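Local coordinates for dihydropteroate synthase (Anaplasma phagocytophilum, PDB 6UCZ), which probably catalyses the condensation of 6-hydroxymethyl-7,8-dihydropterin pyrophosphate with p-aminobenzoate to form 7,8-dihydropteroate in folate synthesis, at residues I63-T77 with I103-N117. Sequence-based numbering, arbitrary orientation. Where two conformers were deposited one is given.
Sequences IEHGADVIDVGAEST and IAHNAHVEVSIDTRN. With PMM (pterin-6-yl-methyl-monophosphate), chain C.
Glu75 stacks its carboxylate on the Arg116 guanidinium, with OE1 over one face and offset toward the rim, the two planes 21° apart. Its OE1 stands 3.4 Å from Arg116 NE. No guanidinium N-H points at that oxygen, so the salt bridge rests on charge alone. Waters also link Glu75 OE1 to Arg116 N and Asn117 ND2. These loops follow neighbouring parallel strands of the TIM barrel, 69-73 and 110-115. Glu110 N, Ile70 N, Ser112 N, Val72 N and Asp114 N bond in turn to carbonyls of the other segment; Val72 N to Ser112 O is nearly straight (175°). Inside the barrel, Ser112 OG donates to Asp71 OD1 over 2.9 Å, on its anti side and somewhat out of the carboxylate plane. With chi1 at -176° the Asp114 carboxylate extends into the barrel, where OD2 lies 2.9 Å from N8 of the bound pterin-6-yl-methyl-monophosphate. Gln135 NE2 is hydrogen-bonded to Asp114 OD1. At the outer helix ends, Ile63 CD1 meets Ile103 CG2 at 3.5 Å. Asp71 OD2 and Asp114 OD2 lie 3.3 Å apart, both acceptors of like charge. Arg274 forms a salt bridge with each. The arginine therefore probably offsets their repulsion and helps keep Asp114 placed against the pterin.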
ATOM      1  N   ILE A  63     -10.898   0.397 -12.658  1.00 30.74           N
ATOM      2  CA  ILE A  63     -12.176  -0.233 -12.327  1.00 36.23           C
ATOM      3  C   ILE A  63     -12.541  -1.294 -13.358  1.00 37.17           C
ATOM      4  O   ILE A  63     -12.868  -2.436 -13.010  1.00 37.32           O
ATOM      5  CB  ILE A  63     -13.274   0.841 -12.221  1.00 35.59           C
ATOM      6  CG1 ILE A  63     -12.997   1.737 -11.012  1.00 33.24           C
ATOM      7  CG2 ILE A  63     -14.649   0.214 -12.162  1.00 35.05           C
ATOM      8  CD1 ILE A  63     -13.823   2.972 -10.966  1.00 37.62           C
ATOM      9  N   GLU A  64     -12.493  -0.931 -14.642  1.00 35.27           N
ATOM     10  CA  GLU A  64     -12.969  -1.840 -15.680  1.00 43.48           C
ATOM     11  C   GLU A  64     -12.084  -3.084 -15.791  1.00 44.05           C
ATOM     12  O   GLU A  64     -12.544  -4.134 -16.262  1.00 38.66           O
ATOM     13  CB  GLU A  64     -13.077  -1.108 -17.019  1.00 53.06           C
ATOM     14  CG  GLU A  64     -13.674  -1.963 -18.136  1.00 78.21           C
ATOM     15  CD  GLU A  64     -15.107  -2.423 -17.828  1.00 92.44           C
ATOM     16  OE1 GLU A  64     -15.820  -1.716 -17.074  1.00 94.19           O
ATOM     17  OE2 GLU A  64     -15.518  -3.492 -18.335  1.00 95.35           O
ATOM     18  N   HIS A  65     -10.811  -2.980 -15.418  1.00 35.00           N
ATOM     19  CA  HIS A  65      -9.910  -4.123 -15.484  1.00 42.02           C
ATOM     20  C   HIS A  65      -9.887  -4.941 -14.208  1.00 39.30           C
ATOM     21  O   HIS A  65      -9.040  -5.830 -14.087  1.00 34.93           O
ATOM     22  CB  HIS A  65      -8.489  -3.686 -15.839  1.00 45.62           C
ATOM     23  CG  HIS A  65      -8.335  -3.290 -17.272  1.00 61.89           C
ATOM     24  ND1 HIS A  65      -8.366  -1.979 -17.696  1.00 66.51           N
ATOM     25  CD2 HIS A  65      -8.172  -4.041 -18.385  1.00 67.73           C
ATOM     26  CE1 HIS A  65      -8.216  -1.940 -19.007  1.00 70.76           C
ATOM     27  NE2 HIS A  65      -8.096  -3.178 -19.450  1.00 70.38           N
ATOM     28  N   GLY A  66     -10.757  -4.648 -13.249  1.00 33.99           N
ATOM     29  CA  GLY A  66     -10.992  -5.538 -12.135  1.00 34.50           C
ATOM     30  C   GLY A  66     -10.416  -5.144 -10.783  1.00 33.80           C
ATOM     31  O   GLY A  66     -10.311  -6.017  -9.901  1.00 29.83           O
ATOM     32  N   ALA A  67     -10.043  -3.879 -10.587  1.00 31.14           N
ATOM     33  CA  ALA A  67      -9.545  -3.453  -9.285  1.00 36.16           C
ATOM     34  C   ALA A  67     -10.624  -3.624  -8.226  1.00 32.70           C
ATOM     35  O   ALA A  67     -11.806  -3.368  -8.469  1.00 30.09           O
ATOM     36  CB  ALA A  67      -9.093  -1.992  -9.334  1.00 25.90           C
ATOM     37  N   ASP A  68     -10.209  -4.095  -7.055  1.00 34.00           N
ATOM     38  CA  ASP A  68     -11.069  -4.128  -5.878  1.00 33.66           C
ATOM     39  C   ASP A  68     -11.016  -2.827  -5.091  1.00 29.63           C
ATOM     40  O   ASP A  68     -12.016  -2.439  -4.471  1.00 26.76           O
ATOM     41  CB  ASP A  68     -10.659  -5.300  -4.987  1.00 33.64           C
ATOM     42  CG  ASP A  68     -10.794  -6.634  -5.704  1.00 37.83           C
ATOM     43  OD1 ASP A  68     -11.925  -6.970  -6.115  1.00 33.82           O
ATOM     44  OD2 ASP A  68      -9.763  -7.314  -5.920  1.00 28.31           O
ATOM     45  N   VAL A  69      -9.860  -2.166  -5.096  1.00 30.80           N
ATOM     46  CA  VAL A  69      -9.626  -0.896  -4.406  1.00 31.34           C
ATOM     47  C   VAL A  69      -8.802  -0.007  -5.329  1.00 27.71           C
ATOM     48  O   VAL A  69      -7.920  -0.498  -6.042  1.00 25.60           O
ATOM     49  CB  VAL A  69      -8.873  -1.088  -3.064  1.00 25.74           C
ATOM     50  CG1 VAL A  69      -8.819   0.228  -2.268  1.00 29.98           C
ATOM     51  CG2 VAL A  69      -9.512  -2.202  -2.218  1.00 25.88           C
ATOM     52  N   ILE A  70      -9.092   1.297  -5.330  1.00 26.25           N
ATOM     53  CA  ILE A  70      -8.254   2.290  -6.000  0.58 23.80           C
ATOM     54  C   ILE A  70      -7.500   3.059  -4.922  1.00 29.50           C
ATOM     55  O   ILE A  70      -8.118   3.726  -4.081  1.00 29.50           O
ATOM     56  CB  ILE A  70      -9.074   3.254  -6.871  0.58 31.26           C
ATOM     57  CG1 ILE A  70     -10.026   2.500  -7.799  0.58 32.44           C
ATOM     58  CG2 ILE A  70      -8.137   4.161  -7.662  0.58 30.41           C
ATOM     59  CD1 ILE A  70      -9.328   1.683  -8.858  0.58 31.13           C
ATOM     60  N   ASP A  71      -6.173   2.979  -4.955  1.00 27.78           N
ATOM     61  CA  ASP A  71      -5.310   3.656  -3.992  1.00 29.81           C
ATOM     62  C   ASP A  71      -4.836   4.973  -4.601  1.00 30.14           C
ATOM     63  O   ASP A  71      -4.013   4.975  -5.521  1.00 31.83           O
ATOM     64  CB  ASP A  71      -4.131   2.763  -3.612  1.00 25.02           C
ATOM     65  CG  ASP A  71      -3.253   3.366  -2.530  1.00 33.59           C
ATOM     66  OD1 ASP A  71      -3.802   3.779  -1.488  1.00 34.45           O
ATOM     67  OD2 ASP A  71      -2.008   3.395  -2.705  1.00 39.55           O
ATOM     68  N   VAL A  72      -5.342   6.088  -4.076  1.00 32.32           N
ATOM     69  CA  VAL A  72      -5.076   7.411  -4.628  1.00 32.69           C
ATOM     70  C   VAL A  72      -3.984   8.083  -3.802  1.00 30.87           C
ATOM     71  O   VAL A  72      -4.125   8.261  -2.585  1.00 29.40           O
ATOM     72  CB  VAL A  72      -6.341   8.277  -4.649  1.00 32.38           C
ATOM     73  CG1 VAL A  72      -6.076   9.572  -5.422  1.00 29.59           C
ATOM     74  CG2 VAL A  72      -7.539   7.495  -5.223  1.00 32.38           C
ATOM     75  N   GLY A  73      -2.917   8.505  -4.469  1.00 31.94           N
ATOM     76  CA  GLY A  73      -1.816   9.148  -3.783  1.00 28.77           C
ATOM     77  C   GLY A  73      -1.294  10.364  -4.514  1.00 37.16           C
ATOM     78  O   GLY A  73      -1.276  10.402  -5.748  1.00 41.32           O
ATOM     79  N   ALA A  74      -0.876  11.373  -3.758  1.00 38.38           N
ATOM     80  CA  ALA A  74      -0.422  12.625  -4.336  1.00 45.12           C
ATOM     81  C   ALA A  74       0.990  13.009  -3.938  1.00 50.80           C
ATOM     82  O   ALA A  74       1.476  14.052  -4.396  1.00 55.51           O
ATOM     83  CB  ALA A  74      -1.368  13.768  -3.936  1.00 47.35           C
ATOM     84  N   GLU A  75       1.671  12.213  -3.112  1.00 51.16           N
ATOM     85  CA  GLU A  75       3.039  12.525  -2.704  1.00 54.95           C
ATOM     86  C   GLU A  75       3.949  11.418  -3.210  1.00 61.64           C
ATOM     87  O   GLU A  75       3.924  10.301  -2.682  1.00 56.74           O
ATOM     88  CB  GLU A  75       3.161  12.678  -1.182  1.00 45.53           C
ATOM     89  CG  GLU A  75       4.490  13.315  -0.752  1.00 52.65           C
ATOM     90  CD  GLU A  75       4.560  13.652   0.732  1.00 60.90           C
ATOM     91  OE1 GLU A  75       3.707  13.169   1.507  1.00 59.21           O
ATOM     92  OE2 GLU A  75       5.490  14.394   1.126  1.00 63.42           O
ATOM     93  N   SER A  76       4.773  11.736  -4.206  1.00 71.87           N
ATOM     94  CA  SER A  76       5.772  10.786  -4.665  1.00 80.67           C
ATOM     95  C   SER A  76       6.762  10.504  -3.547  1.00 82.90           C
ATOM     96  O   SER A  76       7.318  11.425  -2.941  1.00 84.98           O
ATOM     97  CB  SER A  76       6.499  11.315  -5.902  1.00 86.51           C
ATOM     98  OG  SER A  76       7.722  10.622  -6.108  1.00 88.08           O
ATOM     99  N   THR A  77       6.975   9.224  -3.267  1.00 81.72           N
ATOM    100  CA  THR A  77       7.902   8.800  -2.232  1.00 82.64           C
ATOM    101  C   THR A  77       9.185   8.240  -2.838  1.00 85.74           C
ATOM    102  O   THR A  77      10.005   7.654  -2.120  1.00 81.23           O
ATOM    103  CB  THR A  77       7.219   7.796  -1.304  1.00 77.98           C
ATOM    104  OG1 THR A  77       8.062   7.503  -0.184  1.00 81.70           O
ATOM    105  CG2 THR A  77       6.881   6.532  -2.050  1.00 70.26           C
ATOM    106  N   ILE A 103     -17.321   7.230  -8.879  1.00 43.43           N
ATOM    107  CA  ILE A 103     -17.214   6.231  -9.935  1.00 43.37           C
ATOM    108  C   ILE A 103     -16.857   4.870  -9.347  1.00 39.19           C
ATOM    109  O   ILE A 103     -17.416   3.842  -9.746  1.00 44.02           O
ATOM    110  CB  ILE A 103     -16.189   6.701 -10.986  1.00 50.41           C
ATOM    111  CG1 ILE A 103     -16.706   7.962 -11.690  1.00 57.80           C
ATOM    112  CG2 ILE A 103     -15.904   5.613 -12.008  1.00 57.74           C
ATOM    113  CD1 ILE A 103     -15.619   8.799 -12.324  1.00 56.72           C
ATOM    114  N   ALA A 104     -15.946   4.841  -8.370  1.00 38.42           N
ATOM    115  CA  ALA A 104     -15.570   3.572  -7.751  1.00 33.91           C
ATOM    116  C   ALA A 104     -16.735   2.965  -6.978  1.00 42.66           C
ATOM    117  O   ALA A 104     -17.049   1.781  -7.142  1.00 41.69           O
ATOM    118  CB  ALA A 104     -14.357   3.757  -6.840  1.00 30.83           C
ATOM    119  N   HIS A 105     -17.384   3.756  -6.116  1.00 41.95           N
ATOM    120  CA  HIS A 105     -18.468   3.203  -5.311  1.00 38.97           C
ATOM    121  C   HIS A 105     -19.631   2.750  -6.184  1.00 41.45           C
ATOM    122  O   HIS A 105     -20.261   1.725  -5.898  1.00 42.85           O
ATOM    123  CB  HIS A 105     -18.928   4.224  -4.272  1.00 43.56           C
ATOM    124  CG  HIS A 105     -17.976   4.371  -3.128  1.00 41.20           C
ATOM    125  ND1 HIS A 105     -18.169   5.274  -2.104  1.00 38.29           N
ATOM    126  CD2 HIS A 105     -16.810   3.736  -2.857  1.00 36.44           C
ATOM    127  CE1 HIS A 105     -17.167   5.186  -1.247  1.00 37.13           C
ATOM    128  NE2 HIS A 105     -16.329   4.259  -1.679  1.00 41.36           N
ATOM    129  N   ASN A 106     -19.915   3.493  -7.265  1.00 43.27           N
ATOM    130  CA  ASN A 106     -20.941   3.071  -8.212  1.00 50.39           C
ATOM    131  C   ASN A 106     -20.644   1.685  -8.762  1.00 45.20           C
ATOM    132  O   ASN A 106     -21.568   0.923  -9.052  1.00 47.89           O
ATOM    133  CB  ASN A 106     -21.065   4.077  -9.360  1.00 50.09           C
ATOM    134  CG  ASN A 106     -21.978   5.251  -9.024  1.00 57.68           C
ATOM    135  OD1 ASN A 106     -22.564   5.312  -7.941  1.00 56.57           O
ATOM    136  ND2 ASN A 106     -22.097   6.192  -9.956  1.00 56.16           N
ATOM    137  N   ALA A 107     -19.365   1.333  -8.873  1.00 44.21           N
ATOM    138  CA  ALA A 107     -18.934   0.039  -9.378  1.00 48.29           C
ATOM    139  C   ALA A 107     -18.618  -0.952  -8.265  1.00 45.71           C
ATOM    140  O   ALA A 107     -18.065  -2.024  -8.546  1.00 40.73           O
ATOM    141  CB  ALA A 107     -17.705   0.209 -10.272  1.00 46.18           C
ATOM    142  N   HIS A 108     -18.947  -0.612  -7.013  1.00 41.90           N
ATOM    143  CA  HIS A 108     -18.669  -1.459  -5.852  1.00 39.09           C
ATOM    144  C   HIS A 108     -17.168  -1.712  -5.717  1.00 39.69           C
ATOM    145  O   HIS A 108     -16.723  -2.818  -5.402  1.00 39.64           O
ATOM    146  CB  HIS A 108     -19.463  -2.766  -5.916  1.00 52.17           C
ATOM    147  CG  HIS A 108     -20.945  -2.559  -5.992  1.00 67.50           C
ATOM    148  ND1 HIS A 108     -21.750  -3.235  -6.883  1.00 74.94           N
ATOM    149  CD2 HIS A 108     -21.767  -1.741  -5.292  1.00 72.09           C
ATOM    150  CE1 HIS A 108     -23.004  -2.846  -6.726  1.00 77.15           C
ATOM    151  NE2 HIS A 108     -23.041  -1.939  -5.767  1.00 76.41           N
ATOM    152  N   VAL A 109     -16.388  -0.678  -6.000  1.00 33.82           N
ATOM    153  CA  VAL A 109     -14.946  -0.675  -5.810  1.00 31.00           C
ATOM    154  C   VAL A 109     -14.626   0.295  -4.677  1.00 33.29           C
ATOM    155  O   VAL A 109     -15.242   1.367  -4.568  1.00 33.54           O
ATOM    156  CB  VAL A 109     -14.233  -0.292  -7.122  1.00 34.69           C
ATOM    157  CG1 VAL A 109     -12.738  -0.129  -6.905  1.00 28.06           C
ATOM    158  CG2 VAL A 109     -14.523  -1.345  -8.218  1.00 34.81           C
ATOM    159  N   GLU A 110     -13.702  -0.093  -3.806  1.00 34.53           N
ATOM    160  CA  GLU A 110     -13.356   0.775  -2.688  1.00 34.88           C
ATOM    161  C   GLU A 110     -12.272   1.773  -3.079  1.00 31.73           C
ATOM    162  O   GLU A 110     -11.607   1.638  -4.105  1.00 31.04           O
ATOM    163  CB  GLU A 110     -12.917  -0.051  -1.482  1.00 33.12           C
ATOM    164  CG  GLU A 110     -14.016  -0.962  -0.960  1.00 40.14           C
ATOM    165  CD  GLU A 110     -13.537  -1.869   0.149  1.00 43.65           C
ATOM    166  OE1 GLU A 110     -12.715  -2.776  -0.131  1.00 38.83           O
ATOM    167  OE2 GLU A 110     -13.964  -1.653   1.305  1.00 44.16           O
ATOM    168  N   VAL A 111     -12.082   2.781  -2.225  1.00 34.60           N
ATOM    169  CA  VAL A 111     -11.079   3.817  -2.442  1.00 30.20           C
ATOM    170  C   VAL A 111     -10.201   3.911  -1.200  1.00 33.93           C
ATOM    171  O   VAL A 111     -10.701   3.905  -0.069  1.00 33.31           O
ATOM    172  CB  VAL A 111     -11.727   5.185  -2.757  1.00 30.93           C
ATOM    173  CG1 VAL A 111     -10.652   6.259  -3.014  1.00 27.40           C
ATOM    174  CG2 VAL A 111     -12.690   5.064  -3.941  1.00 27.96           C
ATOM    175  N   SER A 112      -8.891   4.009  -1.423  1.00 31.78           N
ATOM    176  CA  SER A 112      -7.879   4.129  -0.380  1.00 26.61           C
ATOM    177  C   SER A 112      -7.153   5.458  -0.554  1.00 26.58           C
ATOM    178  O   SER A 112      -6.903   5.888  -1.685  1.00 31.37           O
ATOM    179  CB  SER A 112      -6.872   2.956  -0.469  1.00 29.88           C
ATOM    180  OG  SER A 112      -5.852   3.085   0.499  1.00 45.32           O
ATOM    181  N   ILE A 113      -6.826   6.126   0.550  1.00 30.78           N
ATOM    182  CA  ILE A 113      -6.039   7.356   0.487  1.00 30.61           C
ATOM    183  C   ILE A 113      -4.619   7.043   0.935  1.00 26.20           C
ATOM    184  O   ILE A 113      -4.390   6.633   2.080  1.00 29.34           O
ATOM    185  CB  ILE A 113      -6.672   8.497   1.314  1.00 32.22           C
ATOM    186  CG1 ILE A 113      -5.784   9.754   1.280  1.00 27.27           C
ATOM    187  CG2 ILE A 113      -6.958   8.095   2.762  1.00 29.74           C
ATOM    188  CD1 ILE A 113      -5.561  10.313  -0.103  1.00 27.13           C
ATOM    189  N   ASP A 114      -3.665   7.192   0.019  1.00 23.55           N
ATOM    190  CA  ASP A 114      -2.262   6.900   0.305  1.00 24.54           C
ATOM    191  C   ASP A 114      -1.643   8.205   0.785  1.00 30.39           C
ATOM    192  O   ASP A 114      -1.354   9.096  -0.016  1.00 27.10           O
ATOM    193  CB  ASP A 114      -1.553   6.345  -0.928  1.00 25.79           C
ATOM    194  CG  ASP A 114      -0.111   5.945  -0.660  1.00 38.55           C
ATOM    195  OD1 ASP A 114       0.462   6.286   0.405  1.00 35.77           O
ATOM    196  OD2 ASP A 114       0.455   5.253  -1.532  1.00 37.30           O
ATOM    197  N   THR A 115      -1.480   8.336   2.100  1.00 26.56           N
ATOM    198  CA  THR A 115      -0.951   9.565   2.668  1.00 27.81           C
ATOM    199  C   THR A 115      -0.248   9.237   3.973  1.00 32.69           C
ATOM    200  O   THR A 115      -0.573   8.253   4.643  1.00 35.71           O
ATOM    201  CB  THR A 115      -2.054  10.605   2.910  1.00 31.64           C
ATOM    202  OG1 THR A 115      -1.486  11.796   3.456  1.00 31.66           O
ATOM    203  CG2 THR A 115      -3.094  10.073   3.890  1.00 33.41           C
ATOM    204  N   ARG A 116       0.721  10.069   4.326  1.00 36.16           N
ATOM    205  CA  ARG A 116       1.303  10.041   5.656  1.00 29.60           C
ATOM    206  C   ARG A 116       0.713  11.101   6.587  1.00 34.70           C
ATOM    207  O   ARG A 116       1.073  11.126   7.765  1.00 32.35           O
ATOM    208  CB  ARG A 116       2.822  10.215   5.562  1.00 32.49           C
ATOM    209  CG  ARG A 116       3.269  11.646   5.327  1.00 44.77           C
ATOM    210  CD  ARG A 116       4.758  11.697   5.118  1.00 53.88           C
ATOM    211  NE  ARG A 116       5.097  11.140   3.814  1.00 67.20           N
ATOM    212  CZ  ARG A 116       6.256  11.326   3.190  1.00 80.73           C
ATOM    213  NH1 ARG A 116       7.200  12.077   3.744  1.00 85.77           N
ATOM    214  NH2 ARG A 116       6.460  10.765   2.003  1.00 83.69           N
ATOM    215  N   ASN A 117      -0.199  11.949   6.101  1.00 41.02           N
ATOM    216  CA  ASN A 117      -0.708  13.111   6.846  1.00 37.29           C
ATOM    217  C   ASN A 117      -2.122  12.855   7.354  1.00 34.72           C
ATOM    218  O   ASN A 117      -3.031  12.589   6.559  1.00 31.98           O
ATOM    219  CB  ASN A 117      -0.707  14.363   5.969  1.00 36.27           C
ATOM    220  CG  ASN A 117       0.681  14.773   5.531  1.00 38.71           C
ATOM    221  OD1 ASN A 117       1.590  14.850   6.345  1.00 41.09           O
ATOM    222  ND2 ASN A 117       0.851  15.043   4.242  1.00 35.04           N
TER
HETATM  223  N5  PMM C 301       4.774   1.832  -1.900  1.00 23.60           N
HETATM  224  C6  PMM C 301       4.700   3.085  -2.362  1.00 27.14           C
HETATM  225  C7  PMM C 301       3.696   3.940  -1.946  1.00 21.05           C
HETATM  226  N8  PMM C 301       2.747   3.611  -1.063  1.00 23.12           N
HETATM  227  N1  PMM C 301       1.836   2.014   0.288  1.00 21.58           N
HETATM  228  C2  PMM C 301       1.860   0.787   0.793  1.00 23.88           C
HETATM  229  N2  PMM C 301       0.938   0.419   1.690  1.00 21.81           N
HETATM  230  N3  PMM C 301       2.806  -0.143   0.455  1.00 19.77           N
HETATM  231  C4  PMM C 301       3.843   0.069  -0.424  1.00 21.14           C
HETATM  232  O4  PMM C 301       4.672  -0.811  -0.657  1.00 28.24           O
HETATM  233  C4A PMM C 301       3.855   1.426  -1.011  1.00 22.95           C
HETATM  234  C8A PMM C 301       2.828   2.355  -0.607  1.00 22.85           C
HETATM  235  C9  PMM C 301       5.801   3.507  -3.302  1.00 33.17           C
HETATM  236  O10 PMM C 301       5.627   2.838  -4.568  1.00 46.55           O
HETATM  237  PA  PMM C 301       5.144   3.616  -5.902  1.00 48.26           P
HETATM  238  O1P PMM C 301       5.317   2.581  -7.026  1.00 53.73           O
HETATM  239  O2P PMM C 301       6.144   4.733  -6.168  1.00 53.51           O
HETATM  240  O3P PMM C 301       3.741   4.098  -5.739  1.00 45.81           O
HETATM  241  O   HOH W   1     -13.009  -3.864  -2.663  1.00 36.11           O
HETATM  242  O   HOH W   2      -1.427  11.445  -1.083  1.00 31.67           O
HETATM  243  O   HOH W   3       1.587  11.855   2.089  1.00 36.46           O
HETATM  244  O   HOH W   4       2.841  15.855   3.017  1.00 43.34           O
HETATM  245  O   HOH W   5       0.921   9.612  -1.627  1.00 43.42           O